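Diadenosine tetraphosphatase, putative (Trypanosoma brucei, PDB 2QJC) probably hydrolyses diadenosine tetraphosphate or other phosphate compounds, as a calcineurin-like metallophosphoesterase that binds two manganese ions. Local coordinates at residues Val41-Gln45 against Gly46-Leu50; Glu120-Leu123 against Ser124-Pro127. All coordinates share one frame; numbering follows the deposited sequence.

Contact 1. Residues Val41-Gln45 against Gly46-Leu50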
ATOM      1  N   VAL A  41      14.128  10.778   3.526  1.00 40.63           N
ATOM      2  CA  VAL A  41      13.689  11.441   2.298  1.00 41.20           C
ATOM      3  C   VAL A  41      13.578  12.945   2.518  1.00 42.54           C
ATOM      4  O   VAL A  41      13.228  13.689   1.601  1.00 43.08           O
ATOM      5  CB  VAL A  41      12.309  10.920   1.804  1.00 39.57           C
ATOM      6  CG1 VAL A  41      12.328   9.402   1.699  1.00 38.59           C
ATOM      7  CG2 VAL A  41      11.202  11.394   2.735  1.00 37.99           C
ATOM      8  N   SER A  42      13.868  13.381   3.742  1.00 42.93           N
ATOM      9  CA  SER A  42      13.799  14.794   4.100  1.00 43.86           C
ATOM     10  C   SER A  42      12.372  15.304   3.939  1.00 43.42           C
ATOM     11  O   SER A  42      12.128  16.322   3.287  1.00 41.91           O
ATOM     12  CB  SER A  42      14.750  15.616   3.221  1.00 44.27           C
ATOM     13  OG  SER A  42      16.086  15.159   3.352  1.00 46.62           O
ATOM     14  N   PHE A  43      11.436  14.578   4.544  1.00 42.93           N
ATOM     15  CA  PHE A  43      10.019  14.913   4.498  1.00 41.07           C
ATOM     16  C   PHE A  43       9.768  16.312   5.056  1.00 42.71           C
ATOM     17  O   PHE A  43      10.188  16.630   6.169  1.00 40.70           O
ATOM     18  CB  PHE A  43       9.222  13.885   5.303  1.00 38.77           C
ATOM     19  CG  PHE A  43       7.740  14.114   5.282  1.00 37.08           C
ATOM     20  CD1 PHE A  43       6.998  13.852   4.136  1.00 35.58           C
ATOM     21  CD2 PHE A  43       7.085  14.609   6.405  1.00 36.04           C
ATOM     22  CE1 PHE A  43       5.626  14.082   4.111  1.00 34.86           C
ATOM     23  CE2 PHE A  43       5.718  14.843   6.389  1.00 34.56           C
ATOM     24  CZ  PHE A  43       4.988  14.581   5.242  1.00 34.90           C
ATOM     25  N   LYS A  44       9.069  17.140   4.280  1.00 43.81           N
ATOM     26  CA  LYS A  44       8.767  18.507   4.696  1.00 44.31           C
ATOM     27  C   LYS A  44       7.268  18.705   4.832  1.00 43.22           C
ATOM     28  O   LYS A  44       6.584  19.031   3.860  1.00 43.30           O
ATOM     29  CB  LYS A  44       9.318  19.507   3.675  1.00 45.99           C
ATOM     30  CG  LYS A  44      10.736  19.213   3.210  1.00 48.32           C
ATOM     31  CD  LYS A  44      11.707  19.108   4.378  1.00 50.88           C
ATOM     32  CE  LYS A  44      11.798  20.407   5.162  1.00 51.95           C
ATOM     33  NZ  LYS A  44      12.806  20.297   6.254  1.00 53.90           N
ATOM     34  N   GLN A  45       6.757  18.505   6.040  1.00 42.68           N
ATOM     35  CA  GLN A  45       5.331  18.660   6.299  1.00 44.16           C
ATOM     36  C   GLN A  45       4.811  19.958   5.685  1.00 43.48           C
ATOM     37  O   GLN A  45       5.514  20.966   5.654  1.00 43.76           O
ATOM     38  CB  GLN A  45       5.078  18.657   7.810  1.00 45.13           C
ATOM     39  CG  GLN A  45       3.654  18.306   8.209  1.00 47.55           C
ATOM     40  CD  GLN A  45       3.506  18.134   9.710  1.00 49.77           C
ATOM     41  OE1 GLN A  45       4.382  17.573  10.371  1.00 48.95           O
ATOM     42  NE2 GLN A  45       2.386  18.601  10.254  1.00 49.79           N
ATOM     43  N   GLY A  46       3.576  19.934   5.198  1.00 43.68           N
ATOM     44  CA  GLY A  46       3.005  21.123   4.593  1.00 43.52           C
ATOM     45  C   GLY A  46       3.415  21.269   3.139  1.00 43.46           C
ATOM     46  O   GLY A  46       2.721  21.913   2.355  1.00 43.80           O
ATOM     47  N   SER A  47       4.552  20.677   2.783  1.00 44.19           N
ATOM     48  CA  SER A  47       5.059  20.730   1.416  1.00 43.83           C
ATOM     49  C   SER A  47       4.821  19.409   0.698  1.00 42.36           C
ATOM     50  O   SER A  47       4.069  19.344  -0.275  1.00 43.00           O
ATOM     51  CB  SER A  47       6.557  21.043   1.408  1.00 45.34           C
ATOM     52  OG  SER A  47       6.807  22.355   1.875  1.00 50.99           O
ATOM     53  N   ASP A  48       5.473  18.354   1.175  1.00 40.65           N
ATOM     54  CA  ASP A  48       5.319  17.038   0.567  1.00 37.36           C
ATOM     55  C   ASP A  48       3.996  16.400   0.967  1.00 35.68           C
ATOM     56  O   ASP A  48       3.363  16.802   1.945  1.00 33.65           O
ATOM     57  CB  ASP A  48       6.455  16.100   0.988  1.00 36.75           C
ATOM     58  CG  ASP A  48       7.822  16.682   0.719  1.00 36.07           C
ATOM     59  OD1 ASP A  48       8.010  17.249  -0.374  1.00 36.23           O
ATOM     60  OD2 ASP A  48       8.711  16.559   1.591  1.00 34.85           O
ATOM     61  N   THR A  49       3.589  15.403   0.190  1.00 33.95           N
ATOM     62  CA  THR A  49       2.368  14.665   0.457  1.00 31.76           C
ATOM     63  C   THR A  49       2.817  13.227   0.661  1.00 31.45           C
ATOM     64  O   THR A  49       3.656  12.718  -0.087  1.00 31.39           O
ATOM     65  CB  THR A  49       1.406  14.731  -0.728  1.00 32.65           C
ATOM     66  OG1 THR A  49       1.159  16.101  -1.056  1.00 34.80           O
ATOM     67  CG2 THR A  49       0.083  14.062  -0.383  1.00 31.86           C
ATOM     68  N   LEU A  50       2.280  12.580   1.685  1.00 29.48           N
ATOM     69  CA  LEU A  50       2.651  11.203   1.979  1.00 29.06           C
ATOM     70  C   LEU A  50       1.482  10.268   1.670  1.00 25.71           C
ATOM     71  O   LEU A  50       0.334  10.571   1.998  1.00 22.79           O
ATOM     72  CB  LEU A  50       3.053  11.087   3.454  1.00 31.93           C
ATOM     73  CG  LEU A  50       3.515   9.721   3.969  1.00 36.70           C
ATOM     74  CD1 LEU A  50       4.697   9.203   3.138  1.00 37.10           C
ATOM     75  CD2 LEU A  50       3.914   9.858   5.434  1.00 36.89           C
TER

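Contact 2. Residues Glu120-Leu123 against Ser124-Pro127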
ATOM      1  N   GLU A 120      -9.447   3.356  14.708  1.00 38.82           N
ATOM      2  CA  GLU A 120     -10.498   2.684  13.952  1.00 40.33           C
ATOM      3  C   GLU A 120     -11.165   3.626  12.947  1.00 39.77           C
ATOM      4  O   GLU A 120     -11.553   3.208  11.851  1.00 39.59           O
ATOM      5  CB  GLU A 120     -11.546   2.124  14.913  1.00 42.00           C
ATOM      6  CG  GLU A 120     -12.744   1.486  14.245  1.00 46.26           C
ATOM      7  CD  GLU A 120     -13.770   1.014  15.256  1.00 49.85           C
ATOM      8  OE1 GLU A 120     -13.407   0.204  16.137  1.00 51.64           O
ATOM      9  OE2 GLU A 120     -14.939   1.453  15.177  1.00 52.32           O
ATOM     10  N   THR A 121     -11.291   4.895  13.322  1.00 37.42           N
ATOM     11  CA  THR A 121     -11.908   5.888  12.454  1.00 36.79           C
ATOM     12  C   THR A 121     -11.041   6.196  11.240  1.00 35.00           C
ATOM     13  O   THR A 121     -11.548   6.283  10.122  1.00 33.94           O
ATOM     14  CB  THR A 121     -12.195   7.192  13.227  1.00 36.68           C
ATOM     15  OG1 THR A 121     -13.205   6.942  14.210  1.00 38.49           O
ATOM     16  CG2 THR A 121     -12.676   8.281  12.290  1.00 37.92           C
ATOM     17  N   TYR A 122      -9.738   6.351  11.462  1.00 34.32           N
ATOM     18  CA  TYR A 122      -8.802   6.646  10.381  1.00 34.08           C
ATOM     19  C   TYR A 122      -8.809   5.530   9.346  1.00 33.91           C
ATOM     20  O   TYR A 122      -8.847   5.795   8.142  1.00 34.21           O
ATOM     21  CB  TYR A 122      -7.378   6.822  10.920  1.00 32.48           C
ATOM     22  CG  TYR A 122      -6.352   7.135   9.850  1.00 28.46           C
ATOM     23  CD1 TYR A 122      -6.097   8.449   9.454  1.00 30.48           C
ATOM     24  CD2 TYR A 122      -5.658   6.110   9.204  1.00 30.05           C
ATOM     25  CE1 TYR A 122      -5.167   8.738   8.435  1.00 29.58           C
ATOM     26  CE2 TYR A 122      -4.734   6.381   8.182  1.00 27.93           C
ATOM     27  CZ  TYR A 122      -4.493   7.692   7.806  1.00 30.61           C
ATOM     28  OH  TYR A 122      -3.579   7.949   6.805  1.00 30.24           O
ATOM     29  N   LEU A 123      -8.764   4.285   9.819  1.00 35.25           N
ATOM     30  CA  LEU A 123      -8.762   3.116   8.937  1.00 35.22           C
ATOM     31  C   LEU A 123     -10.082   2.961   8.195  1.00 35.81           C
ATOM     32  O   LEU A 123     -10.121   2.554   7.034  1.00 36.64           O
ATOM     33  CB  LEU A 123      -8.518   1.834   9.742  1.00 34.92           C
ATOM     34  CG  LEU A 123      -7.179   1.647  10.458  1.00 35.16           C
ATOM     35  CD1 LEU A 123      -7.145   0.270  11.102  1.00 35.53           C
ATOM     36  CD2 LEU A 123      -6.040   1.793   9.473  1.00 35.30           C
ATOM     37  N   SER A 124     -11.163   3.289   8.883  1.00 37.43           N
ATOM     38  CA  SER A 124     -12.499   3.162   8.333  1.00 38.81           C
ATOM     39  C   SER A 124     -12.788   4.118   7.175  1.00 39.20           C
ATOM     40  O   SER A 124     -13.783   3.962   6.479  1.00 38.78           O
ATOM     41  CB  SER A 124     -13.519   3.373   9.452  1.00 40.43           C
ATOM     42  OG  SER A 124     -14.827   3.065   9.012  1.00 44.94           O
ATOM     43  N   GLN A 125     -11.918   5.099   6.962  1.00 40.10           N
ATOM     44  CA  GLN A 125     -12.137   6.058   5.884  1.00 41.37           C
ATOM     45  C   GLN A 125     -11.179   5.902   4.704  1.00 39.21           C
ATOM     46  O   GLN A 125     -11.208   6.703   3.773  1.00 39.53           O
ATOM     47  CB  GLN A 125     -12.045   7.485   6.438  1.00 45.63           C
ATOM     48  CG  GLN A 125     -10.712   7.811   7.101  1.00 51.80           C
ATOM     49  CD  GLN A 125     -10.771   9.087   7.929  1.00 55.18           C
ATOM     50  OE1 GLN A 125     -11.085  10.163   7.416  1.00 59.14           O
ATOM     51  NE2 GLN A 125     -10.469   8.969   9.220  1.00 56.09           N
ATOM     52  N   LEU A 126     -10.346   4.865   4.731  1.00 35.69           N
ATOM     53  CA  LEU A 126      -9.385   4.648   3.656  1.00 31.77           C
ATOM     54  C   LEU A 126      -9.989   4.087   2.372  1.00 30.28           C
ATOM     55  O   LEU A 126     -10.771   3.141   2.405  1.00 29.60           O
ATOM     56  CB  LEU A 126      -8.273   3.695   4.113  1.00 29.12           C
ATOM     57  CG  LEU A 126      -7.456   4.027   5.365  1.00 29.28           C
ATOM     58  CD1 LEU A 126      -6.388   2.961   5.531  1.00 25.55           C
ATOM     59  CD2 LEU A 126      -6.815   5.416   5.253  1.00 25.70           C
ATOM     60  N   PRO A 127      -9.623   4.668   1.217  1.00 27.55           N
ATOM     61  CA  PRO A 127     -10.144   4.186  -0.062  1.00 27.64           C
ATOM     62  C   PRO A 127      -9.296   2.979  -0.482  1.00 28.06           C
ATOM     63  O   PRO A 127      -8.307   2.642   0.180  1.00 29.33           O
ATOM     64  CB  PRO A 127      -9.943   5.380  -0.986  1.00 25.71           C
ATOM     65  CG  PRO A 127      -8.639   5.936  -0.503  1.00 26.13           C
ATOM     66  CD  PRO A 127      -8.771   5.858   1.024  1.00 29.09           C
TER
HETATM   67  O   HOH W   1     -11.671   1.881   4.694  1.00 31.47           O

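Contact 1. Residues Val41-Gln45 against Gly46-Leu50
The backbone N and O of Lys44 are both bonded by Asp48, the first by its carboxylate and the second by its amide. Lys44 O accepts from two amides, Ser47 N at 2.8 Å and Asp48 N at 3.0 Å, which reach it from opposite faces of the carbonyl plane. In return Lys44 N donates to Asp48 OD2 over 2.8 Å, fairly straight at 159°; the amide meets the anti side of that oxygen, 33° out of the carboxylate plane. The aspartate can turn back because its CG stands beside its own backbone N (chi1 -54°). Arg20 NH1 forms a salt bridge to the same OD2, which would be expected to stabilise its negative charge.

The apolar side of the turn is the tightly packed one. With CG anti to its backbone N, Phe43 brings ring atom CE1 obliquely to within 3.8 Å of Asp48 CB and 4.0 Å of Leu50 CB. On the exposed side the lysine chain, bent at chi2 and chi3, leads away, Gln45 touches the turn only through CB and CG, next to Gly46 N, and Gly46 rounds the corner with positive phi.

The turn joins helix 31-41, closed by a Schellman motif at Ser42, to strand 49-52. Leu50 is buried against Leu38 of that helix, Ile22 and Val24 of strand 21-24 and Leu70 of helix 63-73, while Phe43 reaches Leu38, Ile22 and Leu73.

Contact 2. Residues Glu120-Leu123 against Ser124-Pro127
Ser124 N donates to Glu120 O at 3.0 Å, the i to i+4 spacing of an alpha helix, whereas Leu126 N turns to Leu123 O at 3.3 Å and the Gln125 N bond to Tyr122 O is weak, so the later bonds span only three residues. Gln125 folds back over the last turn: its CG sits between the backbone N and the carbonyl carbon (chi1 59°), and this brings NE2 to Thr121 O at 3.0 Å, a weak bond bent to 130°. The geometry is that of a helix end, where helix 117-124 gives way to the loop before strand 129-132 in the calcineurin-like phosphoesterase fold.

Leu126 supplies the apolar counterpart, one branch to each neighbour. CD2 comes obliquely to the Tyr122 ring, 3.7 Å from CE2, and CD1 lies 4.1 Å from Leu123 CD2, with the two leucines side by side and pointing the same way. The Leu126 amide is nearly straight on its acceptor yet stands above the carbonyl plane, 63° out of it. A water donates to both Leu123 O and Leu126 O, bridging a carbonyl of the last helical turn and one of the loop. Tyr122 is buried against Val67 and Leu70 of helix 63-73, its OH hydrogen-bonded to Ala75 O. The side chain of Leu126 also touches Ser77 and lies about 12 Å from a bound manganese ion.

Contacts 1 and 2 come in series along the chain. Their centres are 22 Å apart and their nearest atoms about 7 Å, so they do not touch. Contact 1 runs from the end of helix 31-41 into strand 49-52; contact 2 spans the end of helix 117-124 and the loop before strand 129-132, in the other mixed sheet. Helix 63-73 is common ground, since Leu70 meets Leu50 and Tyr122. Strands 21-24, 49-52, 76-77, 137-140 and 199-202 of the two sheets are each followed within a few residues by manganese ligands (Asp26 and His28, Asp55, Asn81, His141, His204), so both contacts belong to the scaffold; contact 2 lies nearer the site, its Leu126 side chain about 9 Å from those of Asp55 and His141.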